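Local structure of outer membrane protein Omp121 (Bacteroides thetaiotaomicron, 5FQ8) at residues Y397-T408 and R455-N466; A147-S155 and L540-W548. The protein probably takes up a nutrient across the outer membrane as a TonB-dependent receptor, a transmembrane beta barrel closed by an internal plug domain. One frame throughout, in Å; residues are numbered along the deposited sequence.

Overall arrangement
Both contacts involve the barrel wall, on the same side of the chain's centre, with their centres about 15 Å apart and their nearest atoms about 5 Å apart. Contact 1 joins two neighbouring wall strands, is partly buried, and rests on a full antiparallel backbone ladder, with aromatic and aliphatic side chains meeting lipid and detergent on its outer face. Contact 2 is smaller and buried: a plug loop lies against the inner face of another wall strand and is held by small side chains, one arginine and a water. Asn481, on the wall strand 472-495, is hydrogen-bonded to residues of both: to Asn458 and Gln459 of contact 1 and to Arg545 of contact 2.

Contact 1 of 2, residues Y397-T408 and R455-N466; sequences YFKFTYRMGLDT and REINQDIMVNFN. With KR0 (3-decanoyloxypropyl decanoate), chain K; C8E ((hydroxyethyloxy)tri(ethyloxy)octane), chain U.
The rings of Phe398 and Phe465 make an offset pair with little overlap, their planes 22° apart; Phe465 CD1 sits over one face of Phe398, and the centroids are 4.7 Å apart. Along the same membrane-facing side, Phe400 CE2 reaches Ile461 CG2 at 3.6 Å. Tyr402 turns its CG anti to the backbone N (chi1 171°), and its ring leans over the partner strand: Ile461 CG1 meets the ring edge, 3.8 Å from Tyr402 CD1, while the lipid KR0 lays C21 over one face, 3.5 Å from Tyr402 CE1. The Gln459 amide stands almost upright to this ring, at 85°. With an alanine at Tyr402, the KR0 chain would probably lose the flat surface it rests on, and a gap would open beside Ile461. Further on, Leu406 CD1 lies 3.5 Å from Ile457 CG1. Arg455 extends past them: Ile457 CD1 lies over one face of its guanidinium, toward the rim, and Arg455 NH2 is 2.8 Å from O9 of the detergent C8E. On the inner face, water 1 donates to Asp460 OD2 and weakly to the carbonyl O of Arg403, whose NE is bound by Gln389. Eleven backbone hydrogen bonds zip the strands together, among them a straight one from Asp460 N to Arg403 O (2.8 Å). Strand 376-394 flanks one side, where Arg383 pairs with Asp407, and strand 472-495 the other; Asn110 of the plug bonds Glu456 from within, and Tyr314 of a second copy of the protein packs on Leu406 and Arg455.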
loop_
_atom_site.group_PDB
_atom_site.type_symbol
_atom_site.label_atom_id
_atom_site.label_comp_id
_atom_site.label_asym_id
_atom_site.label_seq_id
_atom_site.Cartn_x
_atom_site.Cartn_y
_atom_site.Cartn_z
ATOM N N TYR B 397 10.752 60.482 0.015
ATOM C CA TYR B 397 10.571 59.853 -1.283
ATOM C C TYR B 397 10.812 58.346 -1.310
ATOM O O TYR B 397 10.697 57.747 -2.384
ATOM C CB TYR B 397 11.490 60.517 -2.316
ATOM C CG TYR B 397 11.471 62.029 -2.315
ATOM C CD1 TYR B 397 10.422 62.734 -2.896
ATOM C CD2 TYR B 397 12.512 62.752 -1.749
ATOM C CE1 TYR B 397 10.407 64.115 -2.899
ATOM C CE2 TYR B 397 12.509 64.125 -1.749
ATOM C CZ TYR B 397 11.458 64.803 -2.325
ATOM O OH TYR B 397 11.463 66.179 -2.316
ATOM N N PHE B 398 11.140 57.712 -0.187
ATOM C CA PHE B 398 11.421 56.283 -0.159
ATOM C C PHE B 398 10.358 55.515 0.614
ATOM O O PHE B 398 9.605 56.073 1.415
ATOM C CB PHE B 398 12.776 55.989 0.479
ATOM C CG PHE B 398 13.929 56.659 -0.188
ATOM C CD1 PHE B 398 14.539 56.087 -1.283
ATOM C CD2 PHE B 398 14.430 57.847 0.306
ATOM C CE1 PHE B 398 15.612 56.697 -1.883
ATOM C CE2 PHE B 398 15.508 58.455 -0.288
ATOM C CZ PHE B 398 16.098 57.881 -1.384
ATOM N N LYS B 399 10.338 54.208 0.383
ATOM C CA LYS B 399 9.371 53.315 1.010
ATOM C C LYS B 399 10.000 51.933 1.070
ATOM O O LYS B 399 10.395 51.396 0.034
ATOM C CB LYS B 399 8.059 53.288 0.216
ATOM C CG LYS B 399 6.991 52.352 0.763
ATOM C CD LYS B 399 6.008 51.896 -0.315
ATOM C CE LYS B 399 4.879 52.878 -0.518
ATOM N NZ LYS B 399 3.857 52.340 -1.446
ATOM N N PHE B 400 10.125 51.373 2.271
ATOM C CA PHE B 400 10.588 50.003 2.429
ATOM C C PHE B 400 9.399 49.058 2.481
ATOM O O PHE B 400 8.392 49.348 3.126
ATOM C CB PHE B 400 11.426 49.845 3.700
ATOM C CG PHE B 400 11.766 48.425 4.015
ATOM C CD1 PHE B 400 10.889 47.622 4.708
ATOM C CD2 PHE B 400 12.964 47.887 3.609
ATOM C CE1 PHE B 400 11.194 46.320 4.979
ATOM C CE2 PHE B 400 13.276 46.579 3.887
ATOM C CZ PHE B 400 12.392 45.797 4.571
ATOM N N THR B 401 9.530 47.911 1.826
ATOM C CA THR B 401 8.465 46.923 1.829
ATOM C C THR B 401 9.040 45.533 2.028
ATOM O O THR B 401 9.909 45.103 1.269
ATOM C CB THR B 401 7.663 46.983 0.536
ATOM O OG1 THR B 401 6.866 48.166 0.539
ATOM C CG2 THR B 401 6.758 45.793 0.438
ATOM N N TYR B 402 8.565 44.844 3.058
ATOM C CA TYR B 402 8.815 43.426 3.239
ATOM C C TYR B 402 7.502 42.688 3.073
ATOM O O TYR B 402 6.510 43.025 3.720
ATOM C CB TYR B 402 9.418 43.122 4.612
ATOM C CG TYR B 402 9.486 41.635 4.904
ATOM C CD1 TYR B 402 10.259 40.789 4.125
ATOM C CD2 TYR B 402 8.767 41.078 5.951
ATOM C CE1 TYR B 402 10.314 39.443 4.378
ATOM C CE2 TYR B 402 8.820 39.737 6.206
ATOM C CZ TYR B 402 9.596 38.927 5.420
ATOM O OH TYR B 402 9.652 37.585 5.677
ATOM N N ARG B 403 7.495 41.694 2.205
ATOM C CA ARG B 403 6.311 40.885 1.975
ATOM C C ARG B 403 6.716 39.425 1.952
ATOM O O ARG B 403 7.732 39.069 1.358
ATOM C CB ARG B 403 5.646 41.268 0.673
ATOM C CG ARG B 403 4.555 40.339 0.247
ATOM C CD ARG B 403 4.288 40.533 -1.227
ATOM N NE ARG B 403 4.151 41.950 -1.522
ATOM C CZ ARG B 403 4.500 42.512 -2.668
ATOM N NH1 ARG B 403 5.019 41.773 -3.634
ATOM N NH2 ARG B 403 4.337 43.816 -2.833
ATOM N N MET B 404 5.929 38.588 2.611
ATOM C CA MET B 404 6.234 37.176 2.771
ATOM C C MET B 404 4.963 36.386 2.551
ATOM O O MET B 404 3.926 36.714 3.122
ATOM C CB MET B 404 6.804 36.872 4.161
ATOM C CG MET B 404 6.822 35.389 4.529
ATOM S SD MET B 404 7.794 34.997 5.994
ATOM C CE MET B 404 7.475 33.259 6.134
ATOM N N GLY B 405 5.036 35.354 1.727
ATOM C CA GLY B 405 3.888 34.523 1.442
ATOM C C GLY B 405 4.147 33.089 1.847
ATOM O O GLY B 405 5.274 32.608 1.785
ATOM N N LEU B 406 3.085 32.415 2.273
ATOM C CA LEU B 406 3.115 30.999 2.594
ATOM C C LEU B 406 1.867 30.359 2.028
ATOM O O LEU B 406 0.776 30.900 2.188
ATOM C CB LEU B 406 3.176 30.760 4.098
ATOM C CG LEU B 406 3.188 29.304 4.544
ATOM C CD1 LEU B 406 4.601 28.887 4.688
ATOM C CD2 LEU B 406 2.471 29.120 5.838
ATOM N N ASP B 407 2.027 29.220 1.364
ATOM C CA ASP B 407 0.909 28.464 0.816
ATOM C C ASP B 407 1.210 26.986 1.011
ATOM O O ASP B 407 2.221 26.487 0.511
ATOM C CB ASP B 407 0.703 28.809 -0.664
ATOM C CG ASP B 407 -0.649 28.388 -1.193
ATOM O OD1 ASP B 407 -1.276 27.473 -0.655
ATOM O OD2 ASP B 407 -1.085 28.979 -2.190
ATOM N N THR B 408 0.344 26.296 1.746
ATOM C CA THR B 408 0.540 24.896 2.089
ATOM C C THR B 408 -0.780 24.158 1.934
ATOM O O THR B 408 -1.850 24.709 2.200
ATOM C CB THR B 408 1.091 24.739 3.519
ATOM O OG1 THR B 408 0.828 23.426 4.015
ATOM C CG2 THR B 408 0.463 25.738 4.449
ATOM N N ARG B 455 3.956 22.812 -0.450
ATOM C CA ARG B 455 4.329 23.969 0.346
ATOM C C ARG B 455 5.250 24.896 -0.428
ATOM O O ARG B 455 6.280 24.466 -0.939
ATOM C CB ARG B 455 4.979 23.506 1.644
ATOM C CG ARG B 455 5.421 24.579 2.581
ATOM C CD ARG B 455 5.633 24.008 3.954
ATOM N NE ARG B 455 5.987 25.044 4.913
ATOM C CZ ARG B 455 7.226 25.298 5.312
ATOM N NH1 ARG B 455 8.237 24.578 4.843
ATOM N NH2 ARG B 455 7.447 26.264 6.190
ATOM N N GLU B 456 4.883 26.166 -0.533
ATOM C CA GLU B 456 5.717 27.153 -1.191
ATOM C C GLU B 456 5.892 28.346 -0.273
ATOM O O GLU B 456 5.000 28.689 0.499
ATOM C CB GLU B 456 5.119 27.603 -2.515
ATOM C CG GLU B 456 4.510 26.480 -3.358
ATOM C CD GLU B 456 3.897 26.989 -4.644
ATOM O OE1 GLU B 456 3.865 28.224 -4.810
ATOM O OE2 GLU B 456 3.458 26.168 -5.482
ATOM N N ILE B 457 7.055 28.971 -0.342
ATOM C CA ILE B 457 7.325 30.146 0.469
ATOM C C ILE B 457 7.982 31.187 -0.409
ATOM O O ILE B 457 8.916 30.879 -1.153
ATOM C CB ILE B 457 8.223 29.841 1.677
ATOM C CG1 ILE B 457 7.454 29.057 2.719
ATOM C CG2 ILE B 457 8.731 31.122 2.284
ATOM C CD1 ILE B 457 8.317 28.622 3.861
ATOM N N ASN B 458 7.501 32.418 -0.321
ATOM C CA ASN B 458 8.021 33.497 -1.133
ATOM C C ASN B 458 8.317 34.687 -0.249
ATOM O O ASN B 458 7.498 35.056 0.591
ATOM C CB ASN B 458 7.033 33.866 -2.230
ATOM C CG ASN B 458 7.653 34.720 -3.284
ATOM O OD1 ASN B 458 8.463 34.249 -4.075
ATOM N ND2 ASN B 458 7.287 35.995 -3.304
ATOM N N GLN B 459 9.485 35.278 -0.426
ATOM C CA GLN B 459 9.870 36.428 0.371
ATOM C C GLN B 459 10.430 37.501 -0.535
ATOM O O GLN B 459 11.282 37.220 -1.381
ATOM C CB GLN B 459 10.874 36.037 1.444
ATOM C CG GLN B 459 10.257 35.111 2.454
ATOM C CD GLN B 459 10.975 35.117 3.758
ATOM O OE1 GLN B 459 12.046 35.695 3.874
ATOM N NE2 GLN B 459 10.388 34.481 4.765
ATOM N N ASP B 460 9.933 38.720 -0.367
ATOM C CA ASP B 460 10.406 39.862 -1.121
ATOM C C ASP B 460 10.819 40.959 -0.163
ATOM O O ASP B 460 10.092 41.276 0.783
ATOM C CB ASP B 460 9.337 40.360 -2.080
ATOM C CG ASP B 460 9.102 39.412 -3.219
ATOM O OD1 ASP B 460 9.838 39.496 -4.228
ATOM O OD2 ASP B 460 8.185 38.580 -3.100
ATOM N N ILE B 461 12.002 41.512 -0.390
ATOM C CA ILE B 461 12.472 42.712 0.288
ATOM C C ILE B 461 12.744 43.739 -0.794
ATOM O O ILE B 461 13.450 43.444 -1.761
ATOM C CB ILE B 461 13.727 42.437 1.127
ATOM C CG1 ILE B 461 13.458 41.320 2.109
ATOM C CG2 ILE B 461 14.130 43.643 1.905
ATOM C CD1 ILE B 461 14.689 40.901 2.849
ATOM N N MET B 462 12.165 44.927 -0.653
ATOM C CA MET B 462 12.209 45.932 -1.704
ATOM C C MET B 462 12.473 47.308 -1.120
ATOM O O MET B 462 12.225 47.569 0.055
ATOM C CB MET B 462 10.900 45.984 -2.491
ATOM C CG MET B 462 10.418 44.661 -2.996
ATOM S SD MET B 462 8.760 44.803 -3.603
ATOM C CE MET B 462 8.461 43.175 -4.204
ATOM N N VAL B 463 12.952 48.202 -1.975
ATOM C CA VAL B 463 13.038 49.617 -1.642
ATOM C C VAL B 463 12.597 50.420 -2.858
ATOM O O VAL B 463 13.107 50.223 -3.965
ATOM C CB VAL B 463 14.452 50.022 -1.191
ATOM C CG1 VAL B 463 15.472 49.592 -2.204
ATOM C CG2 VAL B 463 14.524 51.509 -0.977
ATOM N N ASN B 464 11.635 51.311 -2.655
ATOM C CA ASN B 464 11.105 52.142 -3.723
ATOM C C ASN B 464 11.526 53.588 -3.517
ATOM O O ASN B 464 11.677 54.054 -2.385
ATOM C CB ASN B 464 9.582 52.054 -3.792
ATOM C CG ASN B 464 9.025 52.702 -5.037
ATOM O OD1 ASN B 464 8.539 53.829 -4.998
ATOM N ND2 ASN B 464 9.115 52.001 -6.157
ATOM N N PHE B 465 11.711 54.294 -4.629
ATOM C CA PHE B 465 12.114 55.695 -4.613
ATOM C C PHE B 465 11.304 56.436 -5.658
ATOM O O PHE B 465 11.378 56.099 -6.837
ATOM C CB PHE B 465 13.607 55.822 -4.885
ATOM C CG PHE B 465 14.065 57.213 -5.119
ATOM C CD1 PHE B 465 13.792 58.205 -4.207
ATOM C CD2 PHE B 465 14.804 57.523 -6.239
ATOM C CE1 PHE B 465 14.237 59.492 -4.414
ATOM C CE2 PHE B 465 15.250 58.805 -6.456
ATOM C CZ PHE B 465 14.966 59.795 -5.541
ATOM N N ASN B 466 10.542 57.442 -5.238
ATOM C CA ASN B 466 9.647 58.158 -6.145
ATOM C C ASN B 466 9.754 59.656 -5.900
ATOM O O ASN B 466 9.355 60.144 -4.840
ATOM C CB ASN B 466 8.206 57.686 -5.975
ATOM C CG ASN B 466 7.307 58.175 -7.081
ATOM O OD1 ASN B 466 7.494 59.266 -7.603
ATOM N ND2 ASN B 466 6.326 57.365 -7.454
HETATM C C1 KR0 K . 14.996 31.357 0.732
HETATM O O1 KR0 K . 15.121 32.742 1.047
HETATM C C2 KR0 K . 13.532 31.118 0.430
HETATM C C3 KR0 K . 12.875 30.318 1.533
HETATM C C4 KR0 K . 12.779 31.737 7.504
HETATM O O4 KR0 K . 12.672 31.086 2.714
HETATM C C5 KR0 K . 12.295 30.362 3.917
HETATM C C6 KR0 K . 12.209 33.126 7.197
HETATM C C7 KR0 K . 15.395 33.177 2.407
HETATM C C8 KR0 K . 11.513 33.797 8.382
HETATM O O8 KR0 K . 12.209 29.158 3.841
HETATM C C9 KR0 K . 10.854 35.124 7.987
HETATM O O9 KR0 K . 16.250 32.611 3.058
HETATM C C10 KR0 K . 11.997 31.042 5.228
HETATM C C11 KR0 K . 13.145 30.965 6.231
HETATM C C12 KR0 K . 14.637 34.321 3.028
HETATM C C13 KR0 K . 15.618 35.227 3.760
HETATM C C14 KR0 K . 10.504 35.998 9.198
HETATM C C15 KR0 K . 9.533 37.125 8.857
HETATM C C16 KR0 K . 9.001 37.833 10.082
HETATM C C17 KR0 K . 15.052 36.627 3.971
HETATM C C18 KR0 K . 14.476 36.844 5.364
HETATM C C19 KR0 K . 13.795 38.209 5.427
HETATM C C20 KR0 K . 13.477 38.678 6.844
HETATM C C21 KR0 K . 12.740 40.020 6.814
HETATM C C22 KR0 K . 12.790 40.737 8.163
HETATM C C23 KR0 K . 11.842 41.915 8.264
HETATM C C8 C8E U . 9.354 28.146 7.712
HETATM O O9 C8E U . 8.018 28.587 7.658
HETATM C C10 C8E U . 7.944 29.917 8.107
HETATM C C11 C8E U . 6.635 30.206 8.836
HETATM O O12 C8E U . 6.332 31.564 8.606
HETATM C C13 C8E U . 5.147 32.018 9.211
HETATM C C14 C8E U . 4.788 33.369 8.597
HETATM O O15 C8E U . 4.344 33.211 7.266
HETATM C C16 C8E U . 3.681 34.359 6.797
HETATM O O HOH W 1 6.302 38.057 -1.133
#

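Contact 2 of 2, residues A147-S155 and L540-W548; sequences AAATALYGS and LTVTARNDW
Ala151 points its methyl toward strand 538-549, where CB packs 3.7 Å from Thr543 CB and also touches the carbonyl O of Ala544 and the CB of Arg545. Ala149 lies alongside, its CB 3.9 Å from Thr543 CG2. Thr543 meets it with both branches, OG1 being placed between the backbone N and the carbonyl carbon (chi1 57°) and facing the CA and CB of Ala149. These van der Waals touches involve small groups, which lets the loop come close to the strand.

Arg545 supplies the longer arm. Its chain is extended from CG to NE and rises from the strand beside Ala151, CD lying 3.4 Å from the Ala151 O. One face of the guanidinium is met by Gly154 CA, offset toward its rim, 3.6 Å from CZ of Arg545. At phi 95° and psi -163° a CB on Gly154 would be pressed against the carbonyl O of Tyr153, which by itself calls for a glycine.

The arrangement is that of a TonB-dependent receptor, with a loop of the plug domain, between strands 138-144 and 161-166, lodged against the inner wall of the barrel.

Direct hydrogen bonding across the contact is slight: Arg545 NH1 gives a weak bond to Ala151 O. The firmer polar contact runs along the strand, a salt bridge in which Arg545 NE donates to the syn lone pair of Asp547 OD1 at 2.6 Å, in the guanidinium plane; it probably balances the buried positive charge. Arg545 NH2 is taken by Asn481, and Tyr561 binds Asp547 OD2.

Water 2 makes an indirect link, accepting from Ser155 N at 2.6 Å and donating to Asp547 OD2 at 3.0 Å.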
loop_
_atom_site.group_PDB
_atom_site.type_symbol
_atom_site.label_atom_id
_atom_site.label_comp_id
_atom_site.label_asym_id
_atom_site.label_seq_id
_atom_site.Cartn_x
_atom_site.Cartn_y
_atom_site.Cartn_z
ATOM N N ALA B 147 5.685 39.323 -21.884
ATOM C CA ALA B 147 6.747 38.712 -21.107
ATOM C C ALA B 147 8.065 39.439 -21.302
ATOM O O ALA B 147 9.120 38.814 -21.313
ATOM C CB ALA B 147 6.889 37.240 -21.475
ATOM N N ALA B 148 8.020 40.764 -21.450
ATOM C CA ALA B 148 9.221 41.551 -21.661
ATOM C C ALA B 148 9.628 42.393 -20.466
ATOM O O ALA B 148 10.743 42.913 -20.451
ATOM C CB ALA B 148 9.045 42.484 -22.860
ATOM N N ALA B 149 8.774 42.546 -19.476
ATOM C CA ALA B 149 9.133 43.267 -18.281
ATOM C C ALA B 149 8.598 42.469 -17.097
ATOM O O ALA B 149 7.608 42.832 -16.479
ATOM C CB ALA B 149 8.584 44.688 -18.294
ATOM N N THR B 150 9.262 41.359 -16.788
ATOM C CA THR B 150 8.810 40.445 -15.752
ATOM C C THR B 150 9.734 40.426 -14.550
ATOM O O THR B 150 9.725 39.459 -13.791
ATOM C CB THR B 150 8.678 39.035 -16.314
ATOM O OG1 THR B 150 9.885 38.690 -16.991
ATOM C CG2 THR B 150 7.534 38.967 -17.283
ATOM N N ALA B 151 10.532 41.475 -14.359
ATOM C CA ALA B 151 11.477 41.499 -13.251
ATOM C C ALA B 151 10.794 41.420 -11.897
ATOM O O ALA B 151 11.432 41.043 -10.909
ATOM C CB ALA B 151 12.325 42.760 -13.312
ATOM N N LEU B 152 9.517 41.765 -11.823
ATOM C CA LEU B 152 8.889 41.856 -10.519
ATOM C C LEU B 152 8.459 40.498 -9.998
ATOM O O LEU B 152 8.486 40.271 -8.789
ATOM C CB LEU B 152 7.697 42.800 -10.588
ATOM C CG LEU B 152 7.516 43.724 -9.395
ATOM C CD1 LEU B 152 8.788 44.478 -9.149
ATOM C CD2 LEU B 152 6.415 44.684 -9.692
ATOM N N TYR B 153 8.068 39.583 -10.873
ATOM C CA TYR B 153 7.547 38.312 -10.415
ATOM C C TYR B 153 8.405 37.126 -10.809
ATOM O O TYR B 153 8.183 36.029 -10.288
ATOM C CB TYR B 153 6.129 38.093 -10.942
ATOM C CG TYR B 153 5.249 39.296 -10.799
ATOM C CD1 TYR B 153 4.718 39.653 -9.568
ATOM C CD2 TYR B 153 4.941 40.079 -11.904
ATOM C CE1 TYR B 153 3.906 40.759 -9.442
ATOM C CE2 TYR B 153 4.130 41.184 -11.791
ATOM C CZ TYR B 153 3.614 41.520 -10.559
ATOM O OH TYR B 153 2.802 42.625 -10.446
ATOM N N GLY B 154 9.363 37.307 -11.698
ATOM C CA GLY B 154 10.332 36.266 -11.964
ATOM C C GLY B 154 9.975 35.389 -13.145
ATOM O O GLY B 154 9.126 35.716 -13.977
ATOM N N SER B 155 10.636 34.231 -13.193
ATOM C CA SER B 155 10.584 33.392 -14.383
ATOM C C SER B 155 9.164 32.967 -14.710
ATOM O O SER B 155 8.760 32.988 -15.875
ATOM C CB SER B 155 11.472 32.169 -14.199
ATOM O OG SER B 155 10.976 31.342 -13.173
ATOM N N LEU B 540 8.452 55.634 -19.496
ATOM C CA LEU B 540 9.514 54.709 -19.846
ATOM C C LEU B 540 9.818 53.812 -18.657
ATOM O O LEU B 540 9.726 54.235 -17.503
ATOM C CB LEU B 540 10.772 55.453 -20.271
ATOM C CG LEU B 540 11.938 54.625 -20.795
ATOM C CD1 LEU B 540 11.693 54.238 -22.228
ATOM C CD2 LEU B 540 13.219 55.406 -20.664
ATOM N N THR B 541 10.182 52.566 -18.944
ATOM C CA THR B 541 10.464 51.607 -17.887
ATOM C C THR B 541 11.602 50.684 -18.288
ATOM O O THR B 541 11.615 50.157 -19.401
ATOM C CB THR B 541 9.216 50.795 -17.565
ATOM O OG1 THR B 541 8.087 51.668 -17.542
ATOM C CG2 THR B 541 9.362 50.144 -16.227
ATOM N N VAL B 542 12.542 50.472 -17.375
ATOM C CA VAL B 542 13.673 49.579 -17.605
ATOM C C VAL B 542 13.725 48.559 -16.478
ATOM O O VAL B 542 13.867 48.933 -15.309
ATOM C CB VAL B 542 14.991 50.359 -17.691
ATOM C CG1 VAL B 542 16.159 49.416 -17.591
ATOM C CG2 VAL B 542 15.041 51.098 -18.982
ATOM N N THR B 543 13.624 47.275 -16.824
ATOM C CA THR B 543 13.612 46.194 -15.849
ATOM C C THR B 543 14.842 45.317 -16.002
ATOM O O THR B 543 15.327 45.091 -17.108
ATOM C CB THR B 543 12.383 45.318 -15.995
ATOM O OG1 THR B 543 12.325 44.813 -17.327
ATOM C CG2 THR B 543 11.135 46.089 -15.695
ATOM N N ALA B 544 15.324 44.799 -14.877
ATOM C CA ALA B 544 16.483 43.916 -14.856
ATOM C C ALA B 544 16.377 42.983 -13.663
ATOM O O ALA B 544 16.025 43.415 -12.563
ATOM C CB ALA B 544 17.790 44.702 -14.778
ATOM N N ARG B 545 16.684 41.708 -13.882
ATOM C CA ARG B 545 16.621 40.727 -12.814
ATOM C C ARG B 545 17.649 39.643 -13.057
ATOM O O ARG B 545 17.780 39.146 -14.174
ATOM C CB ARG B 545 15.235 40.096 -12.696
ATOM C CG ARG B 545 15.180 39.013 -11.650
ATOM C CD ARG B 545 13.769 38.657 -11.241
ATOM N NE ARG B 545 13.797 37.586 -10.256
ATOM C CZ ARG B 545 12.788 37.268 -9.461
ATOM N NH1 ARG B 545 11.662 37.937 -9.528
ATOM N NH2 ARG B 545 12.919 36.283 -8.595
ATOM N N ASN B 546 18.370 39.275 -12.008
ATOM C CA ASN B 546 19.247 38.117 -12.047
ATOM C C ASN B 546 18.766 37.104 -11.025
ATOM O O ASN B 546 18.472 37.461 -9.883
ATOM C CB ASN B 546 20.702 38.491 -11.784
ATOM C CG ASN B 546 21.660 37.400 -12.218
ATOM O OD1 ASN B 546 22.155 37.407 -13.347
ATOM N ND2 ASN B 546 21.903 36.439 -11.332
ATOM N N ASP B 547 18.685 35.850 -11.441
ATOM C CA ASP B 547 18.191 34.774 -10.607
ATOM C C ASP B 547 19.279 33.732 -10.429
ATOM O O ASP B 547 20.190 33.612 -11.243
ATOM C CB ASP B 547 16.959 34.116 -11.219
ATOM C CG ASP B 547 15.753 34.982 -11.146
ATOM O OD1 ASP B 547 15.759 35.908 -10.325
ATOM O OD2 ASP B 547 14.799 34.735 -11.905
ATOM N N TRP B 548 19.183 32.989 -9.338
ATOM C CA TRP B 548 20.026 31.827 -9.094
ATOM C C TRP B 548 19.102 30.671 -8.774
ATOM O O TRP B 548 18.365 30.722 -7.789
ATOM C CB TRP B 548 20.991 32.070 -7.942
ATOM C CG TRP B 548 22.064 33.062 -8.191
ATOM C CD1 TRP B 548 23.339 32.800 -8.549
ATOM C CD2 TRP B 548 21.975 34.480 -8.039
ATOM N NE1 TRP B 548 24.057 33.960 -8.650
ATOM C CE2 TRP B 548 23.239 35.009 -8.340
ATOM C CE3 TRP B 548 20.946 35.355 -7.689
ATOM C CZ2 TRP B 548 23.502 36.372 -8.306
ATOM C CZ3 TRP B 548 21.211 36.705 -7.656
ATOM C CH2 TRP B 548 22.475 37.200 -7.967
HETATM O O HOH W 2 12.156 33.516 -11.207
#